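Local coordinates for chorismate synthase (Aquifex aeolicus, PDB 1Q1L) that catalyses the last step of chorismate biosynthesis, the anti-1,4-elimination of phosphate and a hydrogen from 5-enolpyruvylshikimate-3-phosphate, using reduced FMN as cofactor, at the interface of chains A and B and the interface of chains A and C. Sequence-based numbering; all coordinates share one arbitrary frame. Chains: chain A/B/C, Chorismate synthase.

Contact 1: the interface of chains A and B. Residues chain A 14-16, 23; chain B 25, 68-69, 79, 81.
The carboxylate of A:Glu16 is the flat group that meets chain B here. The backbone amide of B:Gly69 approaches it on the syn side of one oxygen, 35° out of the carboxylate plane. The hydrogen bond runs from B:Gly69 N to A:Glu16 OE2 over 2.7 Å. The A:Glu16 chain bends at chi2 (-54°), and together with its first torsion this brings OE2 to B:Gly69. A water also reaches the same oxygen, 3.1 Å from A:Glu16 OE2. This water lies 2.9 Å from A:Gly15 N and 2.7 Å from B:Pro79 O, so it bridges the two chains. On the B side, the hydroxyl B:Ser68 OG donates to B:Pro79 O at 3.2 Å, which ties the strand end to the proline. B:Ser68 CB packs 3.6 Å from A:Gly15 CA. Its OG, set between the backbone N and the carbonyl carbon (chi1 68°), lies beside A:Ala14 CB. A:Ala14 CB touches B:Pro79 CB at 3.5 Å. B:Ala81 CB lies 4.0 Å from A:Thr23 CB. The A:Thr23 and B:Ile25 side chains pass antiparallel, and B:Ile25 CD1 reaches the A:Thr23 carbonyl. Strands 10-14 and 21-27 of chain A, with the loop after 10-14, face strands 21-27, 64-68 and 80-85 of chain B across a two-fold subunit interface of the homotetramer.

Contact 2: the interface of chains A and C. Residues chain A 230, 268-270, 320-322; chain C 268, 275.
A:Glu270 and C:Gly268 form an antiparallel beta bridge between the two copies of strand 266-271, both with extended backbones. Beside it, C:Phe275 from 3-10 helix 274-279 of chain C inserts into chain A. Its ring is held on both faces. A:Ala322 CB sits over one face, 3.6 Å from the ring centroid, in a CH-pi contact. On the opposite face lies A:Glu270 OE2, 3.4 Å from C:Phe275 CZ and shifted toward the rim. The aliphatic part of A:Glu270 shares this side, with CG 3.5 Å from C:Phe275 CE2. This CG, outside the rim, lies anti to the carbonyl carbon (chi1 -64°) and the chain runs extended beyond it, which brings OE2 over the ring near CZ. The carboxylate and ring planes are 53° apart. The backbone carbonyl A:Arg320 O meets the ring at its edge. The A:Val230 methyls come to the rim, CG2 4.1 Å from C:Phe275 CD1, the two side chains standing roughly perpendicular. Replacing C:Phe275 by an alanine would probably leave A:Ala322 and the A:Glu270 chain without the ring they pack on, opening a gap between the subunits. A:Arg320 NH1 fixes the carboxylate through a salt bridge, donating in the guanidinium plane to A:Glu270 OE2 at 2.8 Å.

Contact 3: the interface of chains A and C. Residues chain A 267, 324; chain C 304, 307.
A:Lys267 and C:Leu304 run aslant to each other, and the side-chain amine of the lysine ends at the backbone of chain C. A:Lys267 NZ donates to C:Leu304 O at 2.8 Å. This bond lies in the carbonyl plane, on a lone pair. The same nitrogen donates to C:Thr307 O at 3.0 Å, but from above that carbonyl plane, 48° out of it. The hydroxyl C:Thr307 OG1 is also 3.0 Å from A:Lys267 NZ and can accept a hydrogen bond from it. These oxygens of chain C gather on one side of A:Lys267 NZ and would likely stabilise a positive charge on it. The lysine chain bends at chi2 (-70°) and then runs straight to NZ. It passes C:Thr307 head to tail, with NZ alongside the threonine hydroxyl. The C:Leu304 methyl group CD2 packs on the aliphatic parts of both lysines. It lies 3.6 Å from A:Lys267 CE. A:Lys324 crosses C:Leu304 at about a right angle, and its CD is tightly packed against C:Leu304 CD2 at 3.4 Å. A:Lys324 probably binds FMN. The contact thus joins the subunits beside the likely cofactor site, and C:Leu304 may help to place A:Lys324 for FMN.

Contact 1: the interface of chains A and B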
ATOM      1  N   ALA A  14       5.728  11.567  13.481  1.00 32.89           N
ATOM      2  CA  ALA A  14       6.857  12.426  13.147  1.00 33.47           C
ATOM      3  C   ALA A  14       7.320  13.179  14.382  1.00 33.97           C
ATOM      4  O   ALA A  14       6.601  13.247  15.379  1.00 34.63           O
ATOM      5  CB  ALA A  14       6.455  13.422  12.060  1.00 31.72           C
ATOM      6  N   GLY A  15       8.519  13.748  14.303  1.00 35.57           N
ATOM      7  CA  GLY A  15       9.059  14.506  15.415  1.00 39.62           C
ATOM      8  C   GLY A  15      10.409  13.990  15.860  1.00 42.64           C
ATOM      9  O   GLY A  15      10.656  12.781  15.813  1.00 43.54           O
ATOM     10  N   GLU A  16      11.292  14.899  16.273  1.00 44.23           N
ATOM     11  CA  GLU A  16      12.613  14.511  16.756  1.00 47.05           C
ATOM     12  C   GLU A  16      12.560  14.548  18.283  1.00 47.19           C
ATOM     13  O   GLU A  16      11.711  15.230  18.859  1.00 47.16           O
ATOM     14  CB  GLU A  16      13.706  15.473  16.273  1.00 49.63           C
ATOM     15  CG  GLU A  16      13.361  16.367  15.087  1.00 54.33           C
ATOM     16  CD  GLU A  16      12.866  15.617  13.862  1.00 55.25           C
ATOM     17  OE1 GLU A  16      13.424  14.550  13.529  1.00 58.37           O
ATOM     18  OE2 GLU A  16      11.922  16.116  13.217  1.00 55.76           O
ATOM     19  N   THR A  23       4.283  14.362  16.396  1.00 33.53           N
ATOM     20  CA  THR A  23       2.990  14.460  15.737  1.00 31.74           C
ATOM     21  C   THR A  23       2.575  13.116  15.153  1.00 31.21           C
ATOM     22  O   THR A  23       3.406  12.360  14.656  1.00 30.71           O
ATOM     23  CB  THR A  23       3.021  15.505  14.600  1.00 33.57           C
ATOM     24  OG1 THR A  23       3.551  16.735  15.102  1.00 35.59           O
ATOM     25  CG2 THR A  23       1.611  15.771  14.070  1.00 32.88           C
TER
ATOM     26  N   ILE B  25       1.432  15.420   7.477  1.00 31.03           N
ATOM     27  CA  ILE B  25       2.712  14.753   7.671  1.00 29.95           C
ATOM     28  C   ILE B  25       3.142  14.233   6.309  1.00 29.27           C
ATOM     29  O   ILE B  25       2.378  13.531   5.647  1.00 28.53           O
ATOM     30  CB  ILE B  25       2.604  13.557   8.644  1.00 28.79           C
ATOM     31  CG1 ILE B  25       2.213  14.048  10.039  1.00 29.79           C
ATOM     32  CG2 ILE B  25       3.947  12.819   8.716  1.00 28.55           C
ATOM     33  CD1 ILE B  25       2.101  12.928  11.068  1.00 26.94           C
ATOM     34  N   SER B  68       8.461  19.519  12.467  1.00 35.16           N
ATOM     35  CA  SER B  68       9.543  18.543  12.486  1.00 35.89           C
ATOM     36  C   SER B  68      10.094  18.292  11.095  1.00 34.14           C
ATOM     37  O   SER B  68       9.489  18.688  10.106  1.00 34.02           O
ATOM     38  CB  SER B  68       9.046  17.217  13.082  1.00 37.36           C
ATOM     39  OG  SER B  68       8.100  16.598  12.226  1.00 38.62           O
ATOM     40  N   GLY B  69      11.254  17.642  11.035  1.00 34.03           N
ATOM     41  CA  GLY B  69      11.867  17.316   9.762  1.00 36.00           C
ATOM     42  C   GLY B  69      12.808  18.347   9.169  1.00 36.99           C
ATOM     43  O   GLY B  69      13.486  18.075   8.177  1.00 36.63           O
ATOM     44  N   PRO B  79      10.227  12.462   8.737  1.00 36.95           N
ATOM     45  CA  PRO B  79       8.923  13.016   8.355  1.00 36.20           C
ATOM     46  C   PRO B  79       8.766  14.498   8.671  1.00 34.69           C
ATOM     47  O   PRO B  79       9.175  14.969   9.734  1.00 32.71           O
ATOM     48  CB  PRO B  79       7.932  12.154   9.142  1.00 35.36           C
ATOM     49  CG  PRO B  79       8.645  10.844   9.254  1.00 36.69           C
ATOM     50  CD  PRO B  79      10.051  11.279   9.601  1.00 36.54           C
ATOM     51  N   ALA B  81       6.298  17.422   9.529  1.00 30.91           N
ATOM     52  CA  ALA B  81       4.965  17.701  10.053  1.00 32.78           C
ATOM     53  C   ALA B  81       4.673  19.193   9.959  1.00 34.16           C
ATOM     54  O   ALA B  81       5.517  20.025  10.305  1.00 33.50           O
ATOM     55  CB  ALA B  81       4.867  17.248  11.503  1.00 31.85           C
TER
HETATM   56  O   HOH W   1      10.284  13.830  11.952  1.00 32.82           O

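Contact 2: the interface of chains A and C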
ATOM      1  N   VAL A 230      12.876  -9.215  28.890  1.00 31.27           N
ATOM      2  CA  VAL A 230      11.867  -9.910  28.116  1.00 30.54           C
ATOM      3  C   VAL A 230      10.506  -9.665  28.733  1.00 30.33           C
ATOM      4  O   VAL A 230      10.359  -9.672  29.959  1.00 32.05           O
ATOM      5  CB  VAL A 230      12.132 -11.429  28.097  1.00 30.07           C
ATOM      6  CG1 VAL A 230      11.006 -12.142  27.376  1.00 27.13           C
ATOM      7  CG2 VAL A 230      13.469 -11.717  27.428  1.00 27.42           C
ATOM      8  N   GLY A 268      14.028 -10.082  19.375  1.00 29.90           N
ATOM      9  CA  GLY A 268      13.389 -11.380  19.277  1.00 29.27           C
ATOM     10  C   GLY A 268      11.908 -11.334  19.559  1.00 27.21           C
ATOM     11  O   GLY A 268      11.439 -10.511  20.347  1.00 26.58           O
ATOM     12  N   VAL A 269      11.164 -12.211  18.900  1.00 25.97           N
ATOM     13  CA  VAL A 269       9.729 -12.274  19.109  1.00 26.34           C
ATOM     14  C   VAL A 269       9.219 -13.699  18.931  1.00 28.15           C
ATOM     15  O   VAL A 269       9.584 -14.392  17.981  1.00 27.00           O
ATOM     16  CB  VAL A 269       8.983 -11.344  18.127  1.00 27.05           C
ATOM     17  CG1 VAL A 269       9.396 -11.662  16.714  1.00 29.03           C
ATOM     18  CG2 VAL A 269       7.475 -11.532  18.274  1.00 24.99           C
ATOM     19  N   GLU A 270       8.379 -14.134  19.859  1.00 27.40           N
ATOM     20  CA  GLU A 270       7.801 -15.467  19.794  1.00 30.59           C
ATOM     21  C   GLU A 270       6.301 -15.358  19.952  1.00 29.21           C
ATOM     22  O   GLU A 270       5.816 -14.513  20.700  1.00 27.62           O
ATOM     23  CB  GLU A 270       8.320 -16.351  20.933  1.00 31.06           C
ATOM     24  CG  GLU A 270       9.797 -16.652  20.912  1.00 35.39           C
ATOM     25  CD  GLU A 270      10.222 -17.473  22.121  1.00 40.32           C
ATOM     26  OE1 GLU A 270      10.595 -18.646  21.936  1.00 42.05           O
ATOM     27  OE2 GLU A 270      10.174 -16.950  23.258  1.00 39.48           O
ATOM     28  N   ARG A 320       5.820 -13.056  23.023  1.00 24.76           N
ATOM     29  CA  ARG A 320       6.989 -12.904  23.893  1.00 26.91           C
ATOM     30  C   ARG A 320       7.988 -12.033  23.136  1.00 26.22           C
ATOM     31  O   ARG A 320       8.293 -12.295  21.974  1.00 26.55           O
ATOM     32  CB  ARG A 320       7.582 -14.280  24.216  1.00 27.67           C
ATOM     33  CG  ARG A 320       6.521 -15.338  24.523  1.00 28.68           C
ATOM     34  CD  ARG A 320       7.115 -16.554  25.230  1.00 30.85           C
ATOM     35  NE  ARG A 320       7.609 -16.211  26.559  1.00 29.41           N
ATOM     36  CZ  ARG A 320       8.894 -16.127  26.886  1.00 30.67           C
ATOM     37  NH1 ARG A 320       9.838 -16.368  25.984  1.00 33.04           N
ATOM     38  NH2 ARG A 320       9.239 -15.783  28.119  1.00 33.69           N
ATOM     39  N   VAL A 321       8.496 -11.002  23.802  1.00 26.98           N
ATOM     40  CA  VAL A 321       9.391 -10.047  23.169  1.00 27.40           C
ATOM     41  C   VAL A 321      10.702  -9.834  23.911  1.00 29.29           C
ATOM     42  O   VAL A 321      10.714  -9.598  25.120  1.00 30.81           O
ATOM     43  CB  VAL A 321       8.660  -8.689  23.022  1.00 28.45           C
ATOM     44  CG1 VAL A 321       9.469  -7.735  22.172  1.00 25.49           C
ATOM     45  CG2 VAL A 321       7.271  -8.920  22.421  1.00 27.88           C
ATOM     46  N   ALA A 322      11.805  -9.891  23.167  1.00 29.08           N
ATOM     47  CA  ALA A 322      13.137  -9.731  23.746  1.00 29.68           C
ATOM     48  C   ALA A 322      13.777  -8.392  23.399  1.00 30.95           C
ATOM     49  O   ALA A 322      13.898  -8.029  22.221  1.00 30.17           O
ATOM     50  CB  ALA A 322      14.033 -10.874  23.282  1.00 26.73           C
TER
ATOM     51  N   GLY C 268       8.772 -18.540  16.137  1.00 29.56           N
ATOM     52  CA  GLY C 268       9.766 -17.710  16.773  1.00 28.08           C
ATOM     53  C   GLY C 268      10.785 -17.173  15.802  1.00 26.75           C
ATOM     54  O   GLY C 268      11.174 -17.837  14.841  1.00 26.50           O
ATOM     55  N   PHE C 275      16.823 -13.564  22.075  1.00 32.97           N
ATOM     56  CA  PHE C 275      16.432 -13.652  23.477  1.00 33.94           C
ATOM     57  C   PHE C 275      17.662 -13.767  24.379  1.00 34.68           C
ATOM     58  O   PHE C 275      17.644 -13.306  25.520  1.00 36.60           O
ATOM     59  CB  PHE C 275      15.476 -14.840  23.678  1.00 32.74           C
ATOM     60  CG  PHE C 275      14.057 -14.559  23.222  1.00 33.46           C
ATOM     61  CD1 PHE C 275      13.102 -14.096  24.122  1.00 31.54           C
ATOM     62  CD2 PHE C 275      13.701 -14.692  21.884  1.00 31.65           C
ATOM     63  CE1 PHE C 275      11.813 -13.766  23.695  1.00 32.66           C
ATOM     64  CE2 PHE C 275      12.409 -14.362  21.443  1.00 34.17           C
ATOM     65  CZ  PHE C 275      11.465 -13.898  22.349  1.00 31.51           C
TER

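Contact 3: the interface of chains A and C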
ATOM      1  N   LYS A 267      14.991  -7.538  19.637  1.00 32.06           N
ATOM      2  CA  LYS A 267      15.736  -8.457  18.782  1.00 31.15           C
ATOM      3  C   LYS A 267      15.104  -9.835  18.641  1.00 30.44           C
ATOM      4  O   LYS A 267      15.591 -10.671  17.878  1.00 31.44           O
ATOM      5  CB  LYS A 267      17.168  -8.589  19.306  1.00 32.79           C
ATOM      6  CG  LYS A 267      18.043  -7.373  19.006  1.00 35.54           C
ATOM      7  CD  LYS A 267      18.328  -7.318  17.518  1.00 39.75           C
ATOM      8  CE  LYS A 267      19.202  -6.156  17.134  1.00 41.65           C
ATOM      9  NZ  LYS A 267      19.370  -6.133  15.659  1.00 42.63           N
ATOM     10  N   LYS A 324      17.192  -6.070  23.735  1.00 34.47           N
ATOM     11  CA  LYS A 324      18.620  -6.123  24.024  1.00 37.21           C
ATOM     12  C   LYS A 324      19.004  -5.000  24.975  1.00 39.11           C
ATOM     13  O   LYS A 324      18.264  -4.026  25.130  1.00 37.73           O
ATOM     14  CB  LYS A 324      19.433  -6.000  22.737  1.00 35.30           C
ATOM     15  CG  LYS A 324      19.511  -4.588  22.174  1.00 37.75           C
ATOM     16  CD  LYS A 324      20.401  -4.548  20.940  1.00 39.31           C
ATOM     17  CE  LYS A 324      20.880  -3.129  20.625  1.00 43.33           C
ATOM     18  NZ  LYS A 324      19.775  -2.185  20.314  1.00 46.81           N
TER
ATOM     19  N   LEU C 304      24.272  -8.422  17.020  1.00 34.66           N
ATOM     20  CA  LEU C 304      23.075  -7.735  16.552  1.00 35.06           C
ATOM     21  C   LEU C 304      22.465  -8.376  15.311  1.00 33.17           C
ATOM     22  O   LEU C 304      21.354  -8.035  14.916  1.00 34.17           O
ATOM     23  CB  LEU C 304      23.386  -6.260  16.277  1.00 36.35           C
ATOM     24  CG  LEU C 304      23.678  -5.438  17.531  1.00 37.47           C
ATOM     25  CD1 LEU C 304      23.929  -3.989  17.159  1.00 38.15           C
ATOM     26  CD2 LEU C 304      22.503  -5.548  18.489  1.00 39.29           C
ATOM     27  N   THR C 307      21.987  -5.784  11.837  1.00 34.34           N
ATOM     28  CA  THR C 307      21.116  -4.611  11.784  1.00 36.44           C
ATOM     29  C   THR C 307      21.197  -3.824  13.092  1.00 36.79           C
ATOM     30  O   THR C 307      21.353  -4.404  14.163  1.00 37.08           O
ATOM     31  CB  THR C 307      19.632  -5.001  11.528  1.00 37.37           C
ATOM     32  OG1 THR C 307      19.078  -5.587  12.709  1.00 39.70           O
ATOM     33  CG2 THR C 307      19.526  -6.007  10.381  1.00 36.08           C
TER

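Contacts 2 and 3 belong to the same A-C interface, with centres of their C-alpha atoms about 11 Å apart. Strand 266-271 of chain A supplies residues to both, and A:Lys324 of contact 3 follows strand 317-323, which lines contact 2. Contact 1 joins chain A to chain B instead. Its C-alpha centre lies about 30 Å from that of contact 2 and about 26 Å from that of contact 3. Chain A thus uses separate surfaces for two neighbours, which is consistent with a homotetramer that uses two kinds of two-fold interface. The A-C interface also borders the probable FMN site, so assembly and cofactor binding may be coupled there.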